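Local coordinates for protein lysin (Bacillus phage PBC5, PDB 6ILU) that binds the bacterial cell wall through its SH3b cell-wall-binding domain, probably directing the phage endolysin to the peptidoglycan of its Bacillus host, at residues Q68-N72 / K73-I77; I130-H134 / V135-A139. All coordinates share one frame; numbering follows the deposited sequence.

Interaction 1 of 2, residues Q68-N72 / K73-I77; sequences QWAYN and KHFTI
Phe75 overlaps the methyl of Ala70: ring atom CE2 lies 3.6 Å from Ala70 CB. The methyl meets the ring obliquely. The carbonyl of Tyr71 reaches the same ring at its edge and in its plane, with Tyr71 O 3.3 Å from Phe75 CD2. The Phe75 ring also touches Val25 and Ala15, so Ala70 forms one wall of its buried site.

The backbone here makes a short 3-10 turn between strand 69-71 and strand 75-84. Two successive i to i+3 bonds hold it. His74 N donates to Tyr71 O at 3.1 Å and 165°. Phe75 N donates to Asn72 O at 3.0 Å. Such a 3-10 turn before the last strand is a familiar element of SH3-like barrels.

On the outer side, Lys73 and His74 each lie alongside Tyr71 and point the same way. Lys73 CG sits between its backbone N and carbonyl carbon (chi1 65°), and the chain is extended beyond it. This carries CE alongside the root of the tyrosine ring, 4.1 Å from Tyr71 CG. His74 CD2 lies 3.9 Å from Tyr71 CB. Lys73 CG covers one face of the imidazole, offset toward the rim. The Lys73 ammonium is 5.2 Å from the Tyr71 ring centroid (NZ to centroid). Lys73 NZ also has a long, weak ion pair with Asp57.

The two backbone bonds therefore hold the turn, while the lysine contributes its aliphatic chain against Tyr71 and His74, and its charge adds at most a weak cation-pi attraction to the tyrosine ring.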
loop_
_atom_site.group_PDB
_atom_site.type_symbol
_atom_site.label_atom_id
_atom_site.label_comp_id
_atom_site.label_asym_id
_atom_site.label_seq_id
_atom_site.Cartn_x
_atom_site.Cartn_y
_atom_site.Cartn_z
ATOM N N GLN A 68 6.485 10.073 -8.727
ATOM C CA GLN A 68 5.588 9.090 -9.347
ATOM C C GLN A 68 4.337 8.846 -8.533
ATOM O O GLN A 68 3.812 7.733 -8.511
ATOM C CB GLN A 68 6.358 7.788 -9.589
ATOM C CG GLN A 68 7.298 7.888 -10.817
ATOM C CD GLN A 68 8.688 8.388 -10.483
ATOM O OE1 GLN A 68 9.303 7.884 -9.545
ATOM N NE2 GLN A 68 9.216 9.338 -11.282
ATOM N N TRP A 69 3.808 9.896 -7.906
ATOM C CA TRP A 69 2.486 9.767 -7.259
ATOM C C TRP A 69 1.341 9.937 -8.249
ATOM O O TRP A 69 1.418 10.758 -9.170
ATOM C CB TRP A 69 2.310 10.834 -6.157
ATOM C CG TRP A 69 3.188 10.603 -4.964
ATOM C CD1 TRP A 69 4.371 11.195 -4.719
ATOM C CD2 TRP A 69 2.934 9.711 -3.876
ATOM N NE1 TRP A 69 4.902 10.743 -3.507
ATOM C CE2 TRP A 69 4.007 9.828 -2.984
ATOM C CE3 TRP A 69 1.863 8.860 -3.562
ATOM C CZ2 TRP A 69 4.064 9.105 -1.769
ATOM C CZ3 TRP A 69 1.907 8.129 -2.388
ATOM C CH2 TRP A 69 3.007 8.237 -1.503
ATOM N N ALA A 70 0.268 9.169 -8.025
ATOM C CA ALA A 70 -0.897 9.249 -8.897
ATOM C C ALA A 70 -2.155 9.044 -8.054
ATOM O O ALA A 70 -2.117 8.372 -7.026
ATOM C CB ALA A 70 -0.835 8.199 -10.005
ATOM N N TYR A 71 -3.276 9.584 -8.499
ATOM C CA TYR A 71 -4.499 9.380 -7.704
ATOM C C TYR A 71 -5.035 7.952 -7.813
ATOM O O TYR A 71 -5.178 7.426 -8.929
ATOM C CB TYR A 71 -5.587 10.370 -8.137
ATOM C CG TYR A 71 -5.311 11.791 -7.743
ATOM C CD1 TYR A 71 -5.419 12.195 -6.419
ATOM C CD2 TYR A 71 -4.944 12.742 -8.689
ATOM C CE1 TYR A 71 -5.169 13.522 -6.039
ATOM C CE2 TYR A 71 -4.700 14.060 -8.308
ATOM C CZ TYR A 71 -4.823 14.442 -6.989
ATOM O OH TYR A 71 -4.625 15.758 -6.640
ATOM N N ASN A 72 -5.382 7.349 -6.655
ATOM C CA ASN A 72 -5.976 6.008 -6.654
ATOM C C ASN A 72 -7.158 5.899 -7.584
ATOM O O ASN A 72 -7.381 4.842 -8.165
ATOM C CB ASN A 72 -6.459 5.586 -5.252
ATOM C CG ASN A 72 -5.323 5.482 -4.250
ATOM O OD1 ASN A 72 -4.327 6.213 -4.342
ATOM N ND2 ASN A 72 -5.462 4.563 -3.294
ATOM N N LYS A 73 -7.946 6.975 -7.688
ATOM C CA LYS A 73 -9.214 6.917 -8.416
ATOM C C LYS A 73 -9.007 6.651 -9.925
ATOM O O LYS A 73 -9.965 6.271 -10.608
ATOM C CB LYS A 73 -10.007 8.228 -8.209
ATOM C CG LYS A 73 -9.346 9.444 -8.793
ATOM C CD LYS A 73 -10.070 10.714 -8.390
ATOM C CE LYS A 73 -9.282 11.923 -8.881
ATOM N NZ LYS A 73 -10.038 13.214 -8.740
ATOM N N HIS A 74 -7.775 6.799 -10.409
ATOM C CA HIS A 74 -7.505 6.570 -11.828
ATOM C C HIS A 74 -7.113 5.123 -12.093
ATOM O O HIS A 74 -6.781 4.798 -13.218
ATOM C CB HIS A 74 -6.381 7.515 -12.331
ATOM C CG HIS A 74 -6.751 8.967 -12.269
ATOM N ND1 HIS A 74 -8.031 9.428 -12.508
ATOM C CD2 HIS A 74 -6.010 10.058 -11.968
ATOM C CE1 HIS A 74 -8.057 10.743 -12.381
ATOM N NE2 HIS A 74 -6.842 11.151 -12.044
ATOM N N PHE A 75 -7.114 4.274 -11.052
ATOM C CA PHE A 75 -6.674 2.867 -11.200
ATOM C C PHE A 75 -7.621 1.865 -10.579
ATOM O O PHE A 75 -8.389 2.231 -9.695
ATOM C CB PHE A 75 -5.287 2.642 -10.531
ATOM C CG PHE A 75 -4.199 3.527 -11.084
ATOM C CD1 PHE A 75 -3.392 3.070 -12.106
ATOM C CD2 PHE A 75 -4.057 4.831 -10.639
ATOM C CE1 PHE A 75 -2.395 3.891 -12.662
ATOM C CE2 PHE A 75 -3.117 5.672 -11.198
ATOM C CZ PHE A 75 -2.255 5.189 -12.198
ATOM N N THR A 76 -7.587 0.611 -11.045
ATOM C CA THR A 76 -8.095 -0.493 -10.229
ATOM C C THR A 76 -6.857 -1.087 -9.554
ATOM O O THR A 76 -5.808 -1.298 -10.208
ATOM C CB THR A 76 -8.863 -1.547 -11.042
ATOM O OG1 THR A 76 -8.059 -1.984 -12.126
ATOM C CG2 THR A 76 -10.110 -0.936 -11.638
ATOM N N ILE A 77 -6.925 -1.272 -8.230
ATOM C CA ILE A 77 -5.708 -1.636 -7.461
ATOM C C ILE A 77 -5.956 -2.964 -6.782
ATOM O O ILE A 77 -6.994 -3.135 -6.115
ATOM C CB ILE A 77 -5.346 -0.584 -6.406
ATOM C CG1 ILE A 77 -5.172 0.791 -7.086
ATOM C CG2 ILE A 77 -4.087 -0.995 -5.601
ATOM C CD1 ILE A 77 -5.175 1.961 -6.107
#

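Interaction 2 of 2, residues I130-H134 / V135-A139; sequences IKEEH and VTITA. With SO4 (sulfate ion), chain C.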
loop_
_atom_site.group_PDB
_atom_site.type_symbol
_atom_site.label_atom_id
_atom_site.label_comp_id
_atom_site.label_asym_id
_atom_site.label_seq_id
_atom_site.Cartn_x
_atom_site.Cartn_y
_atom_site.Cartn_z
ATOM N N ILE A 130 2.683 -3.837 11.905
ATOM C CA ILE A 130 3.079 -5.199 12.370
ATOM C C ILE A 130 4.428 -5.595 11.794
ATOM O O ILE A 130 4.721 -5.329 10.629
ATOM C CB ILE A 130 1.996 -6.224 11.923
ATOM C CG1 ILE A 130 0.659 -5.854 12.589
ATOM C CG2 ILE A 130 2.437 -7.711 12.208
ATOM C CD1 ILE A 130 -0.565 -6.777 12.244
ATOM N N LYS A 131 5.244 -6.272 12.581
ATOM C CA LYS A 131 6.514 -6.762 12.064
ATOM C C LYS A 131 6.257 -7.760 10.947
ATOM O O LYS A 131 5.430 -8.685 11.113
ATOM C CB LYS A 131 7.313 -7.469 13.157
ATOM C CG LYS A 131 7.862 -6.537 14.213
ATOM C CD LYS A 131 8.632 -7.301 15.282
ATOM C CE LYS A 131 8.912 -6.433 16.504
ATOM N NZ LYS A 131 9.515 -7.284 17.569
ATOM N N GLU A 132 6.990 -7.631 9.848
ATOM C CA GLU A 132 6.698 -8.503 8.707
ATOM C C GLU A 132 6.997 -9.962 9.012
ATOM O O GLU A 132 6.458 -10.843 8.329
ATOM C CB GLU A 132 7.487 -8.072 7.464
ATOM C CG GLU A 132 6.984 -6.688 6.964
ATOM C CD GLU A 132 7.506 -6.268 5.601
ATOM O OE1 GLU A 132 8.263 -7.033 4.956
ATOM O OE2 GLU A 132 7.139 -5.137 5.193
ATOM N N GLU A 133 7.857 -10.229 10.008
ATOM C CA GLU A 133 8.179 -11.615 10.356
ATOM C C GLU A 133 6.930 -12.377 10.824
ATOM O O GLU A 133 6.935 -13.609 10.806
ATOM C CB GLU A 133 9.273 -11.688 11.432
ATOM C CG GLU A 133 8.843 -11.216 12.764
ATOM C CD GLU A 133 10.003 -11.012 13.716
ATOM O OE1 GLU A 133 10.123 -11.799 14.666
ATOM O OE2 GLU A 133 10.792 -10.066 13.507
ATOM N N HIS A 134 5.893 -11.672 11.261
ATOM C CA HIS A 134 4.723 -12.361 11.803
ATOM C C HIS A 134 3.603 -12.590 10.787
ATOM O O HIS A 134 2.591 -13.219 11.110
ATOM C CB HIS A 134 4.149 -11.572 12.979
ATOM C CG HIS A 134 5.078 -11.486 14.153
ATOM N ND1 HIS A 134 5.686 -12.594 14.700
ATOM C CD2 HIS A 134 5.463 -10.428 14.909
ATOM C CE1 HIS A 134 6.444 -12.220 15.720
ATOM N NE2 HIS A 134 6.301 -10.914 15.884
ATOM N N VAL A 135 3.775 -12.073 9.583
ATOM C CA VAL A 135 2.704 -12.147 8.587
ATOM C C VAL A 135 3.215 -12.570 7.230
ATOM O O VAL A 135 4.405 -12.475 6.950
ATOM C CB VAL A 135 2.012 -10.761 8.421
ATOM C CG1 VAL A 135 1.217 -10.395 9.706
ATOM C CG2 VAL A 135 3.038 -9.675 8.016
ATOM N N THR A 136 2.314 -13.052 6.372
ATOM C CA THR A 136 2.597 -13.157 4.955
ATOM C C THR A 136 1.995 -11.941 4.242
ATOM O O THR A 136 0.941 -11.423 4.653
ATOM C CB THR A 136 2.033 -14.437 4.336
ATOM O OG1 THR A 136 0.629 -14.580 4.640
ATOM C CG2 THR A 136 2.785 -15.711 4.903
ATOM N N ILE A 137 2.673 -11.493 3.186
ATOM C CA ILE A 137 2.218 -10.359 2.367
ATOM C C ILE A 137 2.253 -10.872 0.956
ATOM O O ILE A 137 3.334 -11.136 0.438
ATOM C CB ILE A 137 3.125 -9.126 2.496
ATOM C CG1 ILE A 137 3.203 -8.653 3.952
ATOM C CG2 ILE A 137 2.686 -7.973 1.502
ATOM C CD1 ILE A 137 4.253 -7.525 4.205
ATOM N N THR A 138 1.082 -11.112 0.360
ATOM C CA THR A 138 1.044 -11.842 -0.918
ATOM C C THR A 138 0.116 -11.148 -1.924
ATOM O O THR A 138 -0.680 -10.311 -1.532
ATOM C CB THR A 138 0.571 -13.304 -0.722
ATOM O OG1 THR A 138 -0.696 -13.303 -0.068
ATOM C CG2 THR A 138 1.586 -14.129 0.134
ATOM N N ALA A 139 0.214 -11.501 -3.200
ATOM C CA ALA A 139 -0.528 -10.771 -4.248
ATOM C C ALA A 139 -2.040 -11.003 -4.121
ATOM O O ALA A 139 -2.839 -10.138 -4.498
ATOM C CB ALA A 139 -0.036 -11.175 -5.641
HETATM S S SO4 C . 6.527 -8.386 18.476
HETATM O O1 SO4 C . 7.319 -7.330 19.081
HETATM O O2 SO4 C . 5.638 -7.902 17.429
HETATM O O3 SO4 C . 7.527 -9.325 17.927
HETATM O O4 SO4 C . 5.736 -9.020 19.514
#
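A 3-10 turn joins strand 129-131 to strand 135-138 near the C terminus, and Val135 closes it. Val135 N donates to Glu132 O at 3.2 Å and 166°. One step earlier, His134 N bonds to Lys131 O. Val135 tucks its side chain back against the turn. Its CG2 lies between the backbone N and the carbonyl carbon and comes 3.6 Å from Glu132 O. Its other branch, CG1, is 3.9 Å from Ile130 CG2, and the side chains of Ile130 and Val135 are set roughly perpendicular. Val82, Val122 and Val92 line the same apolar interior.

This turn is a recurring element of the SH3-like barrel, placed just before the final strand. Beyond it, the methyl CD1 of Ile137 abuts the carboxylate carbon of Glu132, 3.8 Å from Glu132 CD. The Glu132 carboxylate has its main partner in Arg117, a salt bridge through OE2.

On the outer side, Lys131 and His134 meet a sulfate, probably from the crystallisation liquor. His134 NE2 donates to sulfate O3 at 2.9 Å, almost straight at 179° and in the ring plane. Lys131 is extended beyond CG, and its NZ donates to sulfate O1 at 2.7 Å, with a weaker bond to O3. The other ring nitrogen of His134 bonds Tyr86, which would limit rotation of the imidazole. Glu133 CG covers one ring face, 3.8 Å above the plane. Tyr95 and Asn93 also bond the sulfate.

Overall arrangement
From the N terminus the chain reaches interaction 1 first, a tight turn where strand 69-71 passes into strand 75-84. Strand 75-84 then leads away from this turn. The intervening strands 92-95 to 121-123 follow before interaction 2 turns strand 129-131 into strand 135-138. The two are in series: neither nests in nor crosses the other. Their centres are 24 Å apart, on opposite sides of the chain's centre. Both reach the larger sheet, where strand 135-138 pairs antiparallel with strand 75-84. Through strand 69-71 interaction 1 reaches strand 60-62, while interaction 2 links the three-stranded sheet of 116-118, 121-123 and 129-131 to the larger one.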